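Local atomic coordinates of acyl-CoA dehydrogenase (Geobacillus kaustophilus, PDB entry 2PG0), a protein that probably catalyses the FAD-dependent alpha-beta dehydrogenation of acyl chains, as a member of the acyl-CoA dehydrogenase family. Residues I298-T303 and K326-E331. Numbering follows the deposited sequence.
Sequences IALGRT and KWWITE
Trp328 places CG anti to its backbone N (chi1 -168°), and the indole reaches across to the backbone of Gly301. Ile329 takes the other course: CG1 stands beside the backbone N (chi1 -66°), and its extended chain carries CD1 on to the same glycine. Gly301 and Ile329 are the nearest pair in the register, with their CA atoms 6.0 Å apart. Gly301 N and Leu300 CB both approach the indole obliquely, Gly301 N at 4.0 Å from Trp328 CZ3. Ile329 CD1 comes to 3.7 Å from Gly301 O, a plain van der Waals contact. Leu300 adds its CB, 4.2 Å from Trp328 CH2. Ile329 CG1 also lies 4.1 Å from Gly301 CA, so the glycine backbone itself forms the contact surface. The parent helices, 285-313 and 319-343, belong to the C-terminal helical domain of the acyl-CoA dehydrogenase fold. They run roughly antiparallel here, at 149°, with segment axes 10.3 Å apart at closest approach. The contact is buried and made by van der Waals packing, away from the annotated FAD sites. Ile329 also packs on Gln257 of helix 237-273, which joins a third helix of this domain to the contact. Across a subunit interface of the four-chain assembly, Trp328 touches Leu300 of the second subunit, and Leu300 touches Trp328 of that subunit.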
ATOM      1  N   ILE A 298      -8.514   0.250  12.996  1.00 11.00           N
ATOM      2  CA  ILE A 298      -9.720  -0.247  13.677  1.00 11.38           C
ATOM      3  C   ILE A 298     -10.487   0.905  14.358  1.00 11.44           C
ATOM      4  O   ILE A 298     -11.723   0.982  14.261  1.00 11.94           O
ATOM      5  CB  ILE A 298      -9.382  -1.403  14.654  1.00 11.30           C
ATOM      6  CG1 ILE A 298      -9.026  -2.662  13.845  1.00 11.74           C
ATOM      7  CG2 ILE A 298     -10.549  -1.648  15.662  1.00 11.65           C
ATOM      8  CD1 ILE A 298      -8.217  -3.716  14.593  1.00 11.85           C
ATOM      9  N   ALA A 299      -9.748   1.812  14.995  1.00 11.34           N
ATOM     10  CA  ALA A 299     -10.328   2.980  15.665  1.00 11.69           C
ATOM     11  C   ALA A 299     -11.048   3.880  14.655  1.00 11.41           C
ATOM     12  O   ALA A 299     -12.156   4.367  14.913  1.00 11.46           O
ATOM     13  CB  ALA A 299      -9.231   3.755  16.403  1.00 11.66           C
ATOM     14  N   LEU A 300     -10.419   4.094  13.501  1.00 11.75           N
ATOM     15  CA  LEU A 300     -11.041   4.848  12.414  1.00 11.37           C
ATOM     16  C   LEU A 300     -12.357   4.234  11.939  1.00 11.16           C
ATOM     17  O   LEU A 300     -13.355   4.939  11.790  1.00 11.19           O
ATOM     18  CB  LEU A 300     -10.083   4.973  11.229  1.00 11.66           C
ATOM     19  CG  LEU A 300      -8.873   5.885  11.392  1.00 12.18           C
ATOM     20  CD1 LEU A 300      -7.932   5.599  10.251  1.00 15.50           C
ATOM     21  CD2 LEU A 300      -9.252   7.377  11.417  1.00 14.48           C
ATOM     22  N   GLY A 301     -12.350   2.925  11.700  1.00 10.95           N
ATOM     23  CA  GLY A 301     -13.525   2.218  11.198  1.00 11.12           C
ATOM     24  C   GLY A 301     -14.638   2.235  12.228  1.00 11.59           C
ATOM     25  O   GLY A 301     -15.806   2.428  11.881  1.00 11.35           O
ATOM     26  N   ARG A 302     -14.271   2.025  13.490  1.00 12.03           N
ATOM     27  CA  ARG A 302     -15.249   2.007  14.591  1.00 13.00           C
ATOM     28  C   ARG A 302     -15.925   3.373  14.745  1.00 12.90           C
ATOM     29  O   ARG A 302     -17.151   3.465  14.848  1.00 12.75           O
ATOM     30  CB  ARG A 302     -14.583   1.568  15.907  1.00 12.96           C
ATOM     31  CG  ARG A 302     -15.496   1.604  17.162  1.00 15.25           C
ATOM     32  CD  ARG A 302     -16.876   0.944  16.948  1.00 17.05           C
ATOM     33  NE  ARG A 302     -16.835  -0.505  16.752  1.00 20.89           N
ATOM     34  CZ  ARG A 302     -17.905  -1.260  16.510  1.00 21.58           C
ATOM     35  NH1 ARG A 302     -19.119  -0.712  16.420  1.00 22.07           N
ATOM     36  NH2 ARG A 302     -17.766  -2.571  16.353  1.00 22.02           N
ATOM     37  N   THR A 303     -15.119   4.428  14.753  1.00 12.99           N
ATOM     38  CA  THR A 303     -15.640   5.791  14.857  1.00 13.28           C
ATOM     39  C   THR A 303     -16.564   6.123  13.680  1.00 12.88           C
ATOM     40  O   THR A 303     -17.627   6.724  13.871  1.00 12.51           O
ATOM     41  CB  THR A 303     -14.496   6.815  14.973  1.00 13.29           C
ATOM     42  OG1 THR A 303     -13.644   6.437  16.064  1.00 15.12           O
ATOM     43  CG2 THR A 303     -15.031   8.237  15.225  1.00 13.89           C
ATOM     44  N   LYS A 326     -18.799   0.417   4.015  1.00 11.48           N
ATOM     45  CA  LYS A 326     -18.780  -0.959   3.516  1.00 11.46           C
ATOM     46  C   LYS A 326     -17.456  -1.340   2.844  1.00 11.26           C
ATOM     47  O   LYS A 326     -16.854  -2.341   3.211  1.00 11.27           O
ATOM     48  CB  LYS A 326     -19.963  -1.207   2.577  1.00 11.56           C
ATOM     49  CG  LYS A 326     -20.288  -2.686   2.332  1.00 11.63           C
ATOM     50  CD  LYS A 326     -19.381  -3.265   1.243  1.00 12.37           C
ATOM     51  CE  LYS A 326     -19.760  -4.680   0.893  1.00 11.39           C
ATOM     52  NZ  LYS A 326     -18.818  -5.295  -0.065  1.00 10.94           N
ATOM     53  N   TRP A 327     -17.005  -0.566   1.857  1.00 10.76           N
ATOM     54  CA  TRP A 327     -15.795  -0.961   1.146  1.00 10.50           C
ATOM     55  C   TRP A 327     -14.544  -0.804   2.003  1.00 10.22           C
ATOM     56  O   TRP A 327     -13.705  -1.704   2.045  1.00  9.95           O
ATOM     57  CB  TRP A 327     -15.664  -0.283  -0.240  1.00 11.13           C
ATOM     58  CG  TRP A 327     -14.962   1.054  -0.268  1.00 11.17           C
ATOM     59  CD1 TRP A 327     -15.547   2.284  -0.328  1.00 12.07           C
ATOM     60  CD2 TRP A 327     -13.543   1.284  -0.261  1.00 11.69           C
ATOM     61  NE1 TRP A 327     -14.586   3.270  -0.344  1.00 10.93           N
ATOM     62  CE2 TRP A 327     -13.346   2.683  -0.302  1.00 11.82           C
ATOM     63  CE3 TRP A 327     -12.424   0.444  -0.210  1.00 11.98           C
ATOM     64  CZ2 TRP A 327     -12.073   3.262  -0.298  1.00 11.82           C
ATOM     65  CZ3 TRP A 327     -11.150   1.019  -0.209  1.00 12.38           C
ATOM     66  CH2 TRP A 327     -10.990   2.417  -0.248  1.00 11.78           C
ATOM     67  N   TRP A 328     -14.424   0.320   2.700  1.00 10.13           N
ATOM     68  CA  TRP A 328     -13.193   0.598   3.431  1.00 10.80           C
ATOM     69  C   TRP A 328     -12.994  -0.344   4.620  1.00 10.72           C
ATOM     70  O   TRP A 328     -11.892  -0.840   4.828  1.00 10.90           O
ATOM     71  CB  TRP A 328     -13.113   2.059   3.874  1.00 11.10           C
ATOM     72  CG  TRP A 328     -11.742   2.408   4.354  1.00 12.21           C
ATOM     73  CD1 TRP A 328     -10.701   2.891   3.599  1.00 13.03           C
ATOM     74  CD2 TRP A 328     -11.243   2.279   5.692  1.00 12.30           C
ATOM     75  NE1 TRP A 328      -9.594   3.081   4.392  1.00 12.71           N
ATOM     76  CE2 TRP A 328      -9.897   2.715   5.679  1.00 13.19           C
ATOM     77  CE3 TRP A 328     -11.810   1.859   6.906  1.00 13.03           C
ATOM     78  CZ2 TRP A 328      -9.106   2.736   6.833  1.00 12.58           C
ATOM     79  CZ3 TRP A 328     -11.025   1.880   8.052  1.00 12.38           C
ATOM     80  CH2 TRP A 328      -9.686   2.316   8.008  1.00 13.23           C
ATOM     81  N   ILE A 329     -14.064  -0.596   5.369  1.00 10.79           N
ATOM     82  CA  ILE A 329     -13.986  -1.480   6.541  1.00 11.35           C
ATOM     83  C   ILE A 329     -13.735  -2.939   6.130  1.00 11.24           C
ATOM     84  O   ILE A 329     -12.956  -3.644   6.776  1.00 11.22           O
ATOM     85  CB  ILE A 329     -15.204  -1.336   7.492  1.00 11.49           C
ATOM     86  CG1 ILE A 329     -15.214   0.062   8.124  1.00 11.43           C
ATOM     87  CG2 ILE A 329     -15.137  -2.375   8.617  1.00 11.39           C
ATOM     88  CD1 ILE A 329     -16.510   0.417   8.881  1.00 12.64           C
ATOM     89  N   THR A 330     -14.383  -3.392   5.060  1.00 11.46           N
ATOM     90  CA  THR A 330     -14.136  -4.759   4.588  1.00 11.88           C
ATOM     91  C   THR A 330     -12.685  -4.943   4.118  1.00 12.29           C
ATOM     92  O   THR A 330     -12.047  -5.939   4.466  1.00 11.78           O
ATOM     93  CB  THR A 330     -15.166  -5.252   3.543  1.00 12.04           C
ATOM     94  OG1 THR A 330     -15.166  -4.394   2.387  1.00 12.02           O
ATOM     95  CG2 THR A 330     -16.572  -5.341   4.157  1.00 11.24           C
ATOM     96  N   GLU A 331     -12.155  -3.985   3.350  1.00 12.82           N
ATOM     97  CA  GLU A 331     -10.740  -4.044   2.947  1.00 13.68           C
ATOM     98  C   GLU A 331      -9.811  -3.990   4.159  1.00 13.75           C
ATOM     99  O   GLU A 331      -8.823  -4.713   4.209  1.00 13.17           O
ATOM    100  CB  GLU A 331     -10.368  -2.941   1.950  1.00 14.03           C
ATOM    101  CG  GLU A 331     -11.015  -3.081   0.573  1.00 16.00           C
ATOM    102  CD  GLU A 331     -10.735  -4.421  -0.135  1.00 19.21           C
ATOM    103  OE1 GLU A 331      -9.709  -5.079   0.136  1.00 20.96           O
ATOM    104  OE2 GLU A 331     -11.556  -4.802  -0.994  1.00 21.26           O
TER